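Local coordinates for protein phosphatidylinositol-specific phospholipase C1 (PDB 3H4X) that belongs to the phosphatidylinositol-specific phospholipase C family and is built as a closed barrel of parallel strands with helices packed outside, at residues T32-H37 against S329-V334; Y47-L52 against S93-K98; E60-S65 against E129-F134; L190-P195 against F232-G237; L282-D287 against F319-W324. All blocks are in the same frame, centred on the assembly; numbering follows the deposited sequence.

How the contacts relate
Starting from the N terminus, the first strand of the barrel opens contact 1, which closes only near the C terminus, at 329-334, so that the other four contacts all lie within its loop. Contact 2 opens next at helix 48-52 and closes at 93-98, but contact 3 begins in between, at 60-65, and closes at 129-134, so the two cross; they touch through F48 and L61. Contacts 4 and 5 then follow in series, each closing one beta-alpha-beta unit. Contacts 3 and 4 meet where strands 124-130 and 189-195 are neighbours. Strand 31-36 lies between 58-64 and 319-322 and completes the barrel, so that contact 1 touches contact 3 at one end and lies beside contact 5.

Contact 1: residues T32-H37 against S329-V334; sequences TSVGVH and SVLKTV
The carbonyl O of V330, against which V34 sets its CG2, is gripped twice by T333: the backbone N of T333 reaches V330 O at 3.0 Å and T333 OG1 at 2.9 Å, both from the same face of the carbonyl plane. With OG1 placed beside the T333 backbone N (chi1 -59°), the hydroxyl turns back onto the preceding turn. Polar traffic between the segments runs through one water, which accepts from V34 N at 3.0 Å and donates to L331 O at 2.6 Å and to T333 O at 2.7 Å. The contact thus fastens the first barrel strand, 31-36, to the end of helix 328-331 and the chain leading into strand 334-336, which pairs antiparallel with it; V309 of helix 302-314 also packs on V34. L331 crosses both valines at about a right angle. Its CD2 lies 3.8 Å from V34 CG1, while the V36 CG2 methyl sits 3.6 Å from L331 CD2 and about as close to CD1, wedged against the fork. Further along, V334 CA directs its hydrogen at T32 O over 3.3 Å, and T32 OG1 is held by A317 O.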
# COMPACT_ATOMS: atom_id res chain seq x y z
N THR A 32 -14.26 -4.28 1.25
CA THR A 32 -13.51 -4.44 0.02
C THR A 32 -13.58 -3.13 -0.74
O THR A 32 -14.67 -2.56 -0.92
CB THR A 32 -14.08 -5.56 -0.85
OG1 THR A 32 -14.13 -6.77 -0.10
CG2 THR A 32 -13.22 -5.76 -2.09
N SER A 33 -12.43 -2.63 -1.17
CA SER A 33 -12.36 -1.36 -1.87
C SER A 33 -11.40 -1.48 -3.05
O SER A 33 -10.88 -2.56 -3.33
CB SER A 33 -11.98 -0.24 -0.90
OG SER A 33 -10.77 -0.52 -0.21
N VAL A 34 -11.17 -0.37 -3.75
CA VAL A 34 -10.55 -0.43 -5.06
C VAL A 34 -9.29 0.43 -5.15
O VAL A 34 -9.24 1.54 -4.61
CB VAL A 34 -11.56 -0.01 -6.16
CG1 VAL A 34 -10.98 -0.23 -7.54
CG2 VAL A 34 -12.86 -0.79 -5.99
N GLY A 35 -8.27 -0.08 -5.83
CA GLY A 35 -7.02 0.63 -5.96
C GLY A 35 -6.60 0.86 -7.40
O GLY A 35 -7.09 0.20 -8.32
N VAL A 36 -5.69 1.81 -7.58
CA VAL A 36 -5.11 2.10 -8.88
C VAL A 36 -3.61 1.86 -8.84
O VAL A 36 -2.89 2.45 -8.04
CB VAL A 36 -5.36 3.56 -9.30
CG1 VAL A 36 -4.69 3.84 -10.64
CG2 VAL A 36 -6.84 3.85 -9.38
N HIS A 37 -3.15 0.99 -9.72
CA HIS A 37 -1.73 0.70 -9.85
C HIS A 37 -1.00 1.87 -10.50
O HIS A 37 -1.55 2.53 -11.38
CB HIS A 37 -1.55 -0.58 -10.67
CG HIS A 37 -0.15 -1.11 -10.66
ND1 HIS A 37 0.67 -1.11 -11.77
CD2 HIS A 37 0.58 -1.65 -9.65
CE1 HIS A 37 1.84 -1.64 -11.45
NE2 HIS A 37 1.81 -1.97 -10.18
N SER A 329 -16.11 6.34 -10.51
CA SER A 329 -17.27 5.81 -9.81
C SER A 329 -16.96 4.42 -9.26
O SER A 329 -17.35 4.08 -8.14
CB SER A 329 -18.49 5.75 -10.75
OG SER A 329 -18.35 4.71 -11.70
N VAL A 330 -16.25 3.62 -10.05
CA VAL A 330 -15.83 2.30 -9.62
C VAL A 330 -14.74 2.41 -8.55
O VAL A 330 -14.77 1.69 -7.55
CB VAL A 330 -15.32 1.45 -10.80
CG1 VAL A 330 -14.73 0.13 -10.31
CG2 VAL A 330 -16.44 1.20 -11.80
N LEU A 331 -13.80 3.33 -8.74
CA LEU A 331 -12.71 3.50 -7.79
C LEU A 331 -13.19 3.82 -6.38
O LEU A 331 -12.53 3.47 -5.40
CB LEU A 331 -11.74 4.58 -8.26
CG LEU A 331 -11.04 4.28 -9.58
CD1 LEU A 331 -10.08 5.40 -9.94
CD2 LEU A 331 -10.32 2.94 -9.52
N LYS A 332 -14.35 4.48 -6.27
CA LYS A 332 -14.88 4.88 -4.97
C LYS A 332 -15.66 3.77 -4.27
O LYS A 332 -16.10 3.93 -3.14
CB LYS A 332 -15.79 6.10 -5.11
CG LYS A 332 -15.11 7.34 -5.62
CD LYS A 332 -16.11 8.47 -5.81
CE LYS A 332 -15.43 9.72 -6.33
NZ LYS A 332 -14.72 9.44 -7.60
N THR A 333 -15.84 2.65 -4.96
CA THR A 333 -16.67 1.55 -4.45
C THR A 333 -16.11 0.95 -3.16
O THR A 333 -14.93 0.61 -3.09
CB THR A 333 -16.81 0.43 -5.50
OG1 THR A 333 -17.42 0.96 -6.69
CG2 THR A 333 -17.68 -0.70 -4.96
N VAL A 334 -16.96 0.84 -2.15
CA VAL A 334 -16.63 0.12 -0.93
C VAL A 334 -17.80 -0.79 -0.59
O VAL A 334 -18.93 -0.31 -0.43
CB VAL A 334 -16.36 1.08 0.25
CG1 VAL A 334 -15.97 0.29 1.49
CG2 VAL A 334 -15.27 2.08 -0.10
O HOH W 1 -12.68 2.18 -3.11

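Contact 2: residues Y47-L52 against S93-K98; sequences YFADAL and SELRTK
R96 and D50 form a salt bridge in which the guanidinium approaches side-on and puts two of its nitrogens on a single oxygen: D50 OD1 is met by R96 NE at 2.8 Å and by R96 NH2 at 2.9 Å. The arm, extended from CG to NE (chi2 and chi3 both 179°), carries the guanidinium past Y47. The acceptor lies in the guanidinium plane, yet both donors come from the same face of the carboxylate, whose plane is turned 52° from that of the guanidinium. NH2 has a second acidic partner in D53. The other carboxylate oxygen turns to the start of helix 48-52: D50 OD2 accepts from the backbone N of Y47, the N-cap residue, at 3.1 Å. The aspartate thus both steadies the helix start and ties it to the loop that follows strand 73-74. That loop is gathered by E87, which binds the backbone N of R96, T97 and K98. R96 CA sits over the centre of the Y47 ring, 3.5 Å from its centroid and 2° off the normal, and R96 CG continues along the ring to lie 3.7 Å from Y47 CD2. K98 O comes to the ring edge, 3.6 Å from Y47 CE1. A49 CB lies in van der Waals contact over one guanidinium face, 3.6 Å from R96 NH2, and makes an apolar contact with L95 CD2 at 4.0 Å.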
# COMPACT_ATOMS: atom_id res chain seq x y z
N TYR A 47 -1.87 15.33 -12.15
CA TYR A 47 -1.19 15.64 -10.90
C TYR A 47 -1.53 14.57 -9.88
O TYR A 47 -2.60 13.97 -9.94
CB TYR A 47 -1.64 16.99 -10.35
CG TYR A 47 -1.22 18.17 -11.20
CD1 TYR A 47 0.04 18.75 -11.06
CD2 TYR A 47 -2.08 18.70 -12.15
CE1 TYR A 47 0.41 19.83 -11.85
CE2 TYR A 47 -1.71 19.77 -12.93
CZ TYR A 47 -0.47 20.33 -12.78
OH TYR A 47 -0.11 21.40 -13.57
N PHE A 48 -0.63 14.34 -8.93
CA PHE A 48 -0.93 13.39 -7.87
C PHE A 48 -2.21 13.78 -7.12
O PHE A 48 -2.93 12.92 -6.64
CB PHE A 48 0.24 13.20 -6.91
CG PHE A 48 0.12 11.96 -6.08
CD1 PHE A 48 0.20 10.72 -6.67
CD2 PHE A 48 -0.11 12.04 -4.72
CE1 PHE A 48 0.06 9.56 -5.93
CE2 PHE A 48 -0.24 10.88 -3.96
CZ PHE A 48 -0.15 9.64 -4.57
N ALA A 49 -2.49 15.08 -7.05
CA ALA A 49 -3.73 15.54 -6.43
C ALA A 49 -4.94 14.90 -7.11
O ALA A 49 -5.94 14.62 -6.46
CB ALA A 49 -3.84 17.06 -6.50
N ASP A 50 -4.85 14.69 -8.42
CA ASP A 50 -5.93 14.03 -9.14
C ASP A 50 -6.08 12.57 -8.73
O ASP A 50 -7.20 12.05 -8.67
CB ASP A 50 -5.73 14.15 -10.65
CG ASP A 50 -5.76 15.59 -11.12
OD1 ASP A 50 -6.69 16.33 -10.72
OD2 ASP A 50 -4.85 15.97 -11.88
N ALA A 51 -4.97 11.90 -8.45
CA ALA A 51 -5.04 10.53 -7.93
C ALA A 51 -5.73 10.54 -6.57
O ALA A 51 -6.59 9.70 -6.28
CB ALA A 51 -3.65 9.92 -7.83
N LEU A 52 -5.36 11.49 -5.72
CA LEU A 52 -5.98 11.60 -4.41
C LEU A 52 -7.48 11.91 -4.51
O LEU A 52 -8.28 11.40 -3.73
CB LEU A 52 -5.26 12.64 -3.55
CG LEU A 52 -3.85 12.23 -3.15
CD1 LEU A 52 -3.04 13.43 -2.70
CD2 LEU A 52 -3.88 11.17 -2.04
N SER A 93 -3.41 25.37 -1.73
CA SER A 93 -3.56 26.43 -2.72
C SER A 93 -2.66 26.19 -3.93
O SER A 93 -2.91 26.70 -5.02
CB SER A 93 -3.26 27.81 -2.11
OG SER A 93 -1.87 28.10 -2.16
N GLU A 94 -1.61 25.40 -3.71
CA GLU A 94 -0.61 25.14 -4.74
C GLU A 94 -0.84 23.85 -5.52
O GLU A 94 -0.09 23.55 -6.45
CB GLU A 94 0.80 25.10 -4.13
CG GLU A 94 1.28 26.43 -3.57
CD GLU A 94 2.76 26.42 -3.24
OE1 GLU A 94 3.39 25.34 -3.29
OE2 GLU A 94 3.31 27.50 -2.95
N LEU A 95 -1.85 23.08 -5.15
CA LEU A 95 -2.10 21.83 -5.87
C LEU A 95 -2.51 22.13 -7.31
O LEU A 95 -3.31 23.04 -7.56
CB LEU A 95 -3.14 20.98 -5.15
CG LEU A 95 -2.66 20.35 -3.84
CD1 LEU A 95 -3.83 19.77 -3.06
CD2 LEU A 95 -1.59 19.29 -4.09
N ARG A 96 -1.94 21.37 -8.24
CA ARG A 96 -2.18 21.58 -9.67
C ARG A 96 -1.64 22.93 -10.13
O ARG A 96 -2.32 23.66 -10.84
CB ARG A 96 -3.67 21.45 -10.01
CG ARG A 96 -4.29 20.15 -9.57
CD ARG A 96 -5.78 20.08 -9.92
NE ARG A 96 -6.31 18.79 -9.50
CZ ARG A 96 -6.69 18.51 -8.26
NH1 ARG A 96 -6.63 19.43 -7.31
NH2 ARG A 96 -7.13 17.29 -7.98
N THR A 97 -0.41 23.26 -9.73
CA THR A 97 0.22 24.51 -10.15
C THR A 97 1.70 24.39 -10.50
O THR A 97 2.23 25.24 -11.21
CB THR A 97 0.10 25.63 -9.08
OG1 THR A 97 0.94 25.32 -7.96
CG2 THR A 97 -1.34 25.80 -8.63
N LYS A 98 2.37 23.36 -9.99
CA LYS A 98 3.83 23.31 -10.07
C LYS A 98 4.35 22.31 -11.11
O LYS A 98 3.59 21.49 -11.62
CB LYS A 98 4.42 22.97 -8.70
CG LYS A 98 4.04 23.97 -7.62
CD LYS A 98 4.66 23.60 -6.28
CE LYS A 98 6.17 23.52 -6.36
NZ LYS A 98 6.80 23.18 -5.06

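Contact 3: residues E60-S65 against E129-F134; sequences ELDLWS and EMKDGF. With EOH (ethanol), chain T.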
# COMPACT_ATOMS: atom_id res chain seq x y z
N GLU A 60 -0.89 3.25 -5.72
CA GLU A 60 0.40 2.58 -5.71
C GLU A 60 1.52 3.47 -6.26
O GLU A 60 1.34 4.18 -7.25
CB GLU A 60 0.30 1.28 -6.49
CG GLU A 60 1.52 0.39 -6.39
CD GLU A 60 1.33 -0.89 -7.16
OE1 GLU A 60 0.23 -1.08 -7.74
OE2 GLU A 60 2.26 -1.71 -7.19
N LEU A 61 2.66 3.41 -5.58
CA LEU A 61 3.85 4.19 -5.89
C LEU A 61 5.06 3.28 -6.03
O LEU A 61 5.23 2.36 -5.23
CB LEU A 61 4.15 5.17 -4.76
CG LEU A 61 3.10 6.20 -4.38
CD1 LEU A 61 3.59 7.05 -3.22
CD2 LEU A 61 2.77 7.07 -5.58
N ASP A 62 5.91 3.56 -7.02
CA ASP A 62 7.17 2.85 -7.21
C ASP A 62 8.33 3.74 -6.76
O ASP A 62 8.50 4.84 -7.30
CB ASP A 62 7.36 2.48 -8.68
CG ASP A 62 6.37 1.43 -9.16
OD1 ASP A 62 5.96 0.57 -8.35
OD2 ASP A 62 6.01 1.45 -10.35
N LEU A 63 9.10 3.28 -5.78
CA LEU A 63 10.22 4.04 -5.23
C LEU A 63 11.54 3.34 -5.48
O LEU A 63 11.62 2.11 -5.50
CB LEU A 63 10.08 4.23 -3.72
CG LEU A 63 8.90 5.06 -3.22
CD1 LEU A 63 9.05 5.29 -1.72
CD2 LEU A 63 8.78 6.38 -3.97
N TRP A 64 12.59 4.14 -5.63
CA TRP A 64 13.94 3.63 -5.81
C TRP A 64 14.85 4.20 -4.74
O TRP A 64 14.92 5.42 -4.57
CB TRP A 64 14.47 4.01 -7.19
CG TRP A 64 13.62 3.52 -8.32
CD1 TRP A 64 12.41 4.01 -8.72
CD2 TRP A 64 13.94 2.45 -9.22
NE1 TRP A 64 11.95 3.30 -9.80
CE2 TRP A 64 12.87 2.34 -10.13
CE3 TRP A 64 15.02 1.57 -9.34
CZ2 TRP A 64 12.85 1.38 -11.14
CZ3 TRP A 64 15.00 0.63 -10.35
CH2 TRP A 64 13.92 0.54 -11.24
N SER A 65 15.56 3.32 -4.03
CA SER A 65 16.43 3.74 -2.93
C SER A 65 17.91 3.67 -3.28
O SER A 65 18.74 4.23 -2.57
CB SER A 65 16.22 2.86 -1.69
OG SER A 65 14.86 2.68 -1.37
N GLU A 129 5.89 -0.02 -3.72
CA GLU A 129 6.82 -1.04 -4.17
C GLU A 129 8.22 -0.45 -4.13
O GLU A 129 8.51 0.53 -4.83
CB GLU A 129 6.48 -1.54 -5.58
CG GLU A 129 7.49 -2.57 -6.08
CD GLU A 129 7.19 -3.12 -7.46
OE1 GLU A 129 6.00 -3.24 -7.83
OE2 GLU A 129 8.15 -3.47 -8.18
N MET A 130 9.08 -1.04 -3.31
CA MET A 130 10.47 -0.62 -3.24
C MET A 130 11.19 -1.33 -4.37
O MET A 130 11.69 -2.45 -4.20
CB MET A 130 11.07 -0.99 -1.89
CG MET A 130 10.37 -0.35 -0.70
SD MET A 130 10.39 1.45 -0.74
CE MET A 130 12.04 1.72 -1.35
N LYS A 131 11.22 -0.70 -5.54
CA LYS A 131 11.69 -1.34 -6.77
C LYS A 131 13.00 -2.07 -6.58
O LYS A 131 13.17 -3.22 -7.01
CB LYS A 131 11.85 -0.30 -7.89
CG LYS A 131 10.56 0.35 -8.36
CD LYS A 131 9.54 -0.66 -8.82
CE LYS A 131 10.02 -1.43 -10.03
NZ LYS A 131 8.91 -2.24 -10.60
N ASP A 132 13.94 -1.40 -5.92
CA ASP A 132 15.29 -1.91 -5.73
C ASP A 132 15.60 -2.12 -4.25
O ASP A 132 16.77 -2.12 -3.85
CB ASP A 132 16.31 -0.96 -6.36
CG ASP A 132 16.22 0.46 -5.81
OD1 ASP A 132 15.37 0.71 -4.93
OD2 ASP A 132 17.00 1.34 -6.25
N GLY A 133 14.57 -2.32 -3.44
CA GLY A 133 14.73 -2.54 -2.01
C GLY A 133 15.18 -1.29 -1.27
O GLY A 133 15.10 -0.19 -1.80
N PHE A 134 15.64 -1.48 -0.04
CA PHE A 134 16.15 -0.37 0.76
C PHE A 134 17.63 -0.14 0.51
O PHE A 134 18.31 -0.93 -0.15
CB PHE A 134 15.91 -0.63 2.25
CG PHE A 134 14.49 -0.40 2.69
CD1 PHE A 134 13.99 0.88 2.83
CD2 PHE A 134 13.65 -1.47 2.98
CE1 PHE A 134 12.69 1.10 3.24
CE2 PHE A 134 12.35 -1.26 3.39
CZ PHE A 134 11.87 0.02 3.52
C1 EOH T . 2.26 -6.07 -6.92
C2 EOH T . 3.11 -6.85 -7.92
O EOH T . 1.72 -4.88 -7.46
O HOH W 2 7.70 -0.17 -11.95
O HOH W 3 5.68 -1.75 -10.01
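W64 and K131 pack together just beyond the parallel pairing of barrel strands 58-64 and 124-130, where M130 begins a type I turn ending at G133. K131 CB stands over the six-membered ring of W64, 3.6 Å from its centroid, in a CH-pi contact. CG continues across the same indole and comes within 3.5 Å of W64 CE2. K131 CD lies 3.8 Å from D62 CG, and K131 CE lies 4.1 Å from W64 CZ2. Bends at chi2 (-57°) and chi3 (-63°) curl the chain so that NZ returns to its own segment, forming a salt bridge with E129 OE2 at 2.8 Å. T197 OG1 and a water also accept hydrogen bonds from NZ; the water can donate in turn to D62 OD2, which is also held by Y40, and so link the lysine to strand 58-64. Past the lysine, the turn grips S65, just beyond the end of that strand: S65 OG donates to G133 O at 2.9 Å, and S65 N donates to the syn lone pair of D132 OD1 at 2.8 Å.

Contact 4: residues L190-P195 against F232-G237; sequences LFELIP and FPAVHG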
# COMPACT_ATOMS: atom_id res chain seq x y z
N LEU A 190 -2.46 5.16 5.37
CA LEU A 190 -1.74 3.97 5.76
C LEU A 190 -0.74 3.67 4.65
O LEU A 190 -0.92 4.09 3.51
CB LEU A 190 -2.69 2.80 5.97
CG LEU A 190 -3.73 2.98 7.08
CD1 LEU A 190 -4.97 3.71 6.58
CD2 LEU A 190 -4.11 1.65 7.70
N PHE A 191 0.32 2.94 4.99
CA PHE A 191 1.33 2.56 4.02
C PHE A 191 1.53 1.06 4.03
O PHE A 191 1.59 0.44 5.09
CB PHE A 191 2.66 3.25 4.33
CG PHE A 191 2.65 4.72 4.07
CD1 PHE A 191 3.11 5.23 2.86
CD2 PHE A 191 2.18 5.61 5.02
CE1 PHE A 191 3.10 6.58 2.61
CE2 PHE A 191 2.16 6.97 4.77
CZ PHE A 191 2.63 7.45 3.56
N GLU A 192 1.64 0.48 2.83
CA GLU A 192 1.99 -0.92 2.63
C GLU A 192 3.30 -0.97 1.86
O GLU A 192 3.50 -0.20 0.93
CB GLU A 192 0.90 -1.61 1.79
CG GLU A 192 1.27 -3.02 1.32
CD GLU A 192 0.44 -3.52 0.14
OE1 GLU A 192 -0.46 -2.80 -0.35
OE2 GLU A 192 0.71 -4.66 -0.30
N LEU A 193 4.21 -1.86 2.26
CA LEU A 193 5.46 -2.06 1.53
C LEU A 193 5.51 -3.44 0.90
O LEU A 193 5.23 -4.44 1.57
CB LEU A 193 6.65 -1.93 2.48
CG LEU A 193 7.06 -0.52 2.90
CD1 LEU A 193 7.90 -0.54 4.16
CD2 LEU A 193 7.82 0.16 1.76
N ILE A 194 5.89 -3.52 -0.38
CA ILE A 194 6.25 -4.80 -0.99
C ILE A 194 7.63 -4.71 -1.62
O ILE A 194 8.10 -3.62 -1.98
CB ILE A 194 5.24 -5.28 -2.07
CG1 ILE A 194 5.13 -4.29 -3.23
CG2 ILE A 194 3.88 -5.58 -1.45
CD1 ILE A 194 4.54 -4.91 -4.49
N PRO A 195 8.31 -5.86 -1.73
CA PRO A 195 9.58 -5.91 -2.44
C PRO A 195 9.38 -5.62 -3.92
O PRO A 195 8.28 -5.81 -4.45
CB PRO A 195 10.06 -7.35 -2.24
CG PRO A 195 9.26 -7.89 -1.12
CD PRO A 195 7.93 -7.18 -1.20
N PHE A 232 3.17 -0.92 6.99
CA PHE A 232 2.94 -2.35 7.15
C PHE A 232 3.62 -3.12 6.02
O PHE A 232 3.27 -2.94 4.86
CB PHE A 232 1.44 -2.62 7.11
CG PHE A 232 0.69 -2.05 8.27
CD1 PHE A 232 0.49 -2.81 9.41
CD2 PHE A 232 0.20 -0.76 8.24
CE1 PHE A 232 -0.20 -2.30 10.49
CE2 PHE A 232 -0.49 -0.23 9.32
CZ PHE A 232 -0.69 -1.01 10.45
N PRO A 233 4.59 -3.97 6.36
CA PRO A 233 5.19 -4.79 5.32
C PRO A 233 4.20 -5.89 4.92
O PRO A 233 3.52 -6.46 5.78
CB PRO A 233 6.41 -5.40 6.01
CG PRO A 233 6.03 -5.46 7.44
CD PRO A 233 5.17 -4.24 7.69
N ALA A 234 4.12 -6.17 3.63
CA ALA A 234 3.22 -7.19 3.13
C ALA A 234 3.98 -8.40 2.62
O ALA A 234 5.14 -8.29 2.19
CB ALA A 234 2.36 -6.62 2.00
N VAL A 235 3.34 -9.56 2.68
CA VAL A 235 3.87 -10.77 2.05
C VAL A 235 3.38 -10.79 0.61
O VAL A 235 2.18 -10.93 0.35
CB VAL A 235 3.44 -12.04 2.79
CG1 VAL A 235 4.19 -13.24 2.23
CG2 VAL A 235 3.67 -11.89 4.28
N HIS A 236 4.31 -10.64 -0.31
CA HIS A 236 4.00 -10.43 -1.72
C HIS A 236 4.15 -11.73 -2.49
O HIS A 236 5.18 -12.40 -2.40
CB HIS A 236 4.94 -9.35 -2.26
CG HIS A 236 4.78 -9.05 -3.71
ND1 HIS A 236 3.58 -8.69 -4.29
CD2 HIS A 236 5.70 -8.99 -4.70
CE1 HIS A 236 3.77 -8.45 -5.58
NE2 HIS A 236 5.05 -8.63 -5.85
N GLY A 237 3.10 -12.09 -3.22
CA GLY A 237 3.07 -13.34 -3.98
C GLY A 237 2.03 -14.27 -3.38
O GLY A 237 2.21 -14.77 -2.27
O HOH W 4 7.12 -6.34 2.39
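A beta-alpha-beta unit of the barrel, strand 189-195, helix 209-222 and strand 232-236, is closed here by parallel pairing of E192 with F232 and of L193 with P233. F232 N donates to F191 O at 2.8 Å in an almost straight bond (176°), L193 N to F232 O at 3.0 Å, and A234 N to L193 O at 2.9 Å. L193 O also accepts a hydrogen bond from a water that bridges it to A234 O. The two side-chain layers differ: L193 and P233 face helix 209-222, where Y213 covers both, whereas E192, F232 and A234 lie on the other face. The F232 ring turns its edge to F191 O, with CD2 3.6 Å from that oxygen. The extended E192 chain carries OE2 to 3.4 Å from A234 CB, and this oxygen also lies close to D260 OD2. I194 CG1 occupies the position between backbone N and carbonyl carbon (chi1 61°), which sends CD1 over the centre of the H236 imidazole, 3.9 Å from the ring centroid. P195 and H236 run alongside each other in opposite directions, with P195 CD 3.8 Å from H236 CB.

Contact 5: residues L282-D287 against F319-W324; sequences LLIMTD and FATADW
I284 and F319 run alongside each other on one face of the sheet, in the same direction, with I284 CG1 3.7 Å from F319 CD2 and I284 CD1 3.8 Å from F319 CD2. The phenyl ring meanwhile turns an edge to L283 O. I284 crosses T321 obliquely, its CG2 meeting T321 CG2 at 4.1 Å. T286 and T321 again run alongside each other, with T286 CG2 3.7 Å from T321 OG1. M285 and A320 occupy the other face and pack on L312 of helix 302-314, the helix of the beta-alpha-beta unit that links these two parallel barrel strands. The backbones pair directly: F319 N binds L283 O, M285 N binds F319 O at 2.9 Å, and T321 N binds M285 O. D287 N, which makes no good bond to T321 O, donates instead to a water at 3.0 Å, and T321 OG1 lies 2.7 Å from that water. With chi1 at 80°, the threonine presents its hydroxyl to the water and its methyl to I284. The chemistry therefore shifts along the pair from apolar packing and direct strand bonds to water-mediated linkage, where a second water donates to D287 OD1 and weakly to D323 OD1.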
# COMPACT_ATOMS: atom_id res chain seq x y z
N LEU A 282 -5.27 -7.89 5.94
CA LEU A 282 -5.59 -7.19 4.70
C LEU A 282 -5.08 -7.99 3.52
O LEU A 282 -3.94 -8.44 3.51
CB LEU A 282 -4.99 -5.79 4.69
CG LEU A 282 -5.43 -4.88 5.83
CD1 LEU A 282 -4.84 -3.49 5.66
CD2 LEU A 282 -6.95 -4.80 5.94
N LEU A 283 -5.94 -8.17 2.52
CA LEU A 283 -5.62 -8.96 1.34
C LEU A 283 -5.76 -8.10 0.10
O LEU A 283 -6.86 -7.73 -0.30
CB LEU A 283 -6.54 -10.18 1.26
CG LEU A 283 -6.28 -11.19 0.13
CD1 LEU A 283 -4.85 -11.70 0.17
CD2 LEU A 283 -7.26 -12.34 0.21
N ILE A 284 -4.63 -7.75 -0.51
CA ILE A 284 -4.62 -6.95 -1.74
C ILE A 284 -4.53 -7.89 -2.93
O ILE A 284 -3.59 -8.68 -3.03
CB ILE A 284 -3.42 -5.97 -1.79
CG1 ILE A 284 -3.54 -4.85 -0.75
CG2 ILE A 284 -3.32 -5.33 -3.17
CD1 ILE A 284 -3.41 -5.30 0.68
N MET A 285 -5.52 -7.80 -3.82
CA MET A 285 -5.54 -8.62 -5.03
C MET A 285 -5.25 -7.76 -6.25
O MET A 285 -6.03 -6.86 -6.59
CB MET A 285 -6.88 -9.33 -5.19
CG MET A 285 -7.22 -10.28 -4.06
SD MET A 285 -8.48 -11.45 -4.59
CE MET A 285 -8.71 -12.42 -3.10
N THR A 286 -4.13 -8.04 -6.89
CA THR A 286 -3.64 -7.22 -8.00
C THR A 286 -4.09 -7.76 -9.36
O THR A 286 -4.49 -8.92 -9.49
CB THR A 286 -2.10 -7.10 -7.96
OG1 THR A 286 -1.51 -8.40 -7.96
CG2 THR A 286 -1.65 -6.36 -6.69
N ASP A 287 -4.02 -6.90 -10.37
CA ASP A 287 -4.46 -7.25 -11.71
C ASP A 287 -5.84 -7.89 -11.69
O ASP A 287 -6.06 -8.96 -12.25
CB ASP A 287 -3.43 -8.16 -12.39
CG ASP A 287 -2.15 -7.42 -12.73
OD1 ASP A 287 -2.24 -6.31 -13.28
OD2 ASP A 287 -1.06 -7.95 -12.43
N PHE A 319 -8.72 -5.34 -1.03
CA PHE A 319 -8.57 -4.39 -2.12
C PHE A 319 -8.50 -5.15 -3.44
O PHE A 319 -7.89 -6.22 -3.51
CB PHE A 319 -7.28 -3.58 -1.98
CG PHE A 319 -7.20 -2.76 -0.72
CD1 PHE A 319 -7.61 -1.44 -0.71
CD2 PHE A 319 -6.68 -3.31 0.44
CE1 PHE A 319 -7.52 -0.69 0.45
CE2 PHE A 319 -6.58 -2.56 1.60
CZ PHE A 319 -7.00 -1.25 1.60
N ALA A 320 -9.11 -4.59 -4.47
CA ALA A 320 -8.95 -5.05 -5.84
C ALA A 320 -8.27 -3.93 -6.60
O ALA A 320 -8.76 -2.80 -6.61
CB ALA A 320 -10.31 -5.36 -6.45
N THR A 321 -7.14 -4.21 -7.25
CA THR A 321 -6.43 -3.16 -7.98
C THR A 321 -6.28 -3.47 -9.46
O THR A 321 -6.18 -4.63 -9.87
CB THR A 321 -5.05 -2.83 -7.35
OG1 THR A 321 -4.07 -3.79 -7.76
CG2 THR A 321 -5.14 -2.81 -5.83
N ALA A 322 -6.31 -2.39 -10.24
CA ALA A 322 -6.11 -2.45 -11.68
C ALA A 322 -5.73 -1.03 -12.12
O ALA A 322 -5.21 -0.25 -11.32
CB ALA A 322 -7.36 -2.94 -12.40
N ASP A 323 -6.00 -0.69 -13.38
CA ASP A 323 -5.66 0.63 -13.91
C ASP A 323 -6.89 1.44 -14.29
O ASP A 323 -6.86 2.20 -15.26
CB ASP A 323 -4.76 0.50 -15.14
CG ASP A 323 -3.40 -0.09 -14.83
OD1 ASP A 323 -3.06 -0.24 -13.64
OD2 ASP A 323 -2.66 -0.40 -15.78
N TRP A 324 -7.97 1.31 -13.53
CA TRP A 324 -9.26 1.86 -13.93
C TRP A 324 -9.45 3.35 -13.64
O TRP A 324 -10.50 3.77 -13.16
CB TRP A 324 -10.40 1.06 -13.29
CG TRP A 324 -10.41 -0.40 -13.66
CD1 TRP A 324 -9.99 -0.94 -14.84
CD2 TRP A 324 -10.89 -1.48 -12.87
NE1 TRP A 324 -10.17 -2.30 -14.82
CE2 TRP A 324 -10.72 -2.66 -13.62
CE3 TRP A 324 -11.44 -1.58 -11.59
CZ2 TRP A 324 -11.08 -3.92 -13.14
CZ3 TRP A 324 -11.80 -2.83 -11.11
CH2 TRP A 324 -11.62 -3.98 -11.88
O HOH W 5 -2.82 -4.21 -10.16
O HOH W 6 -3.06 -3.43 -12.70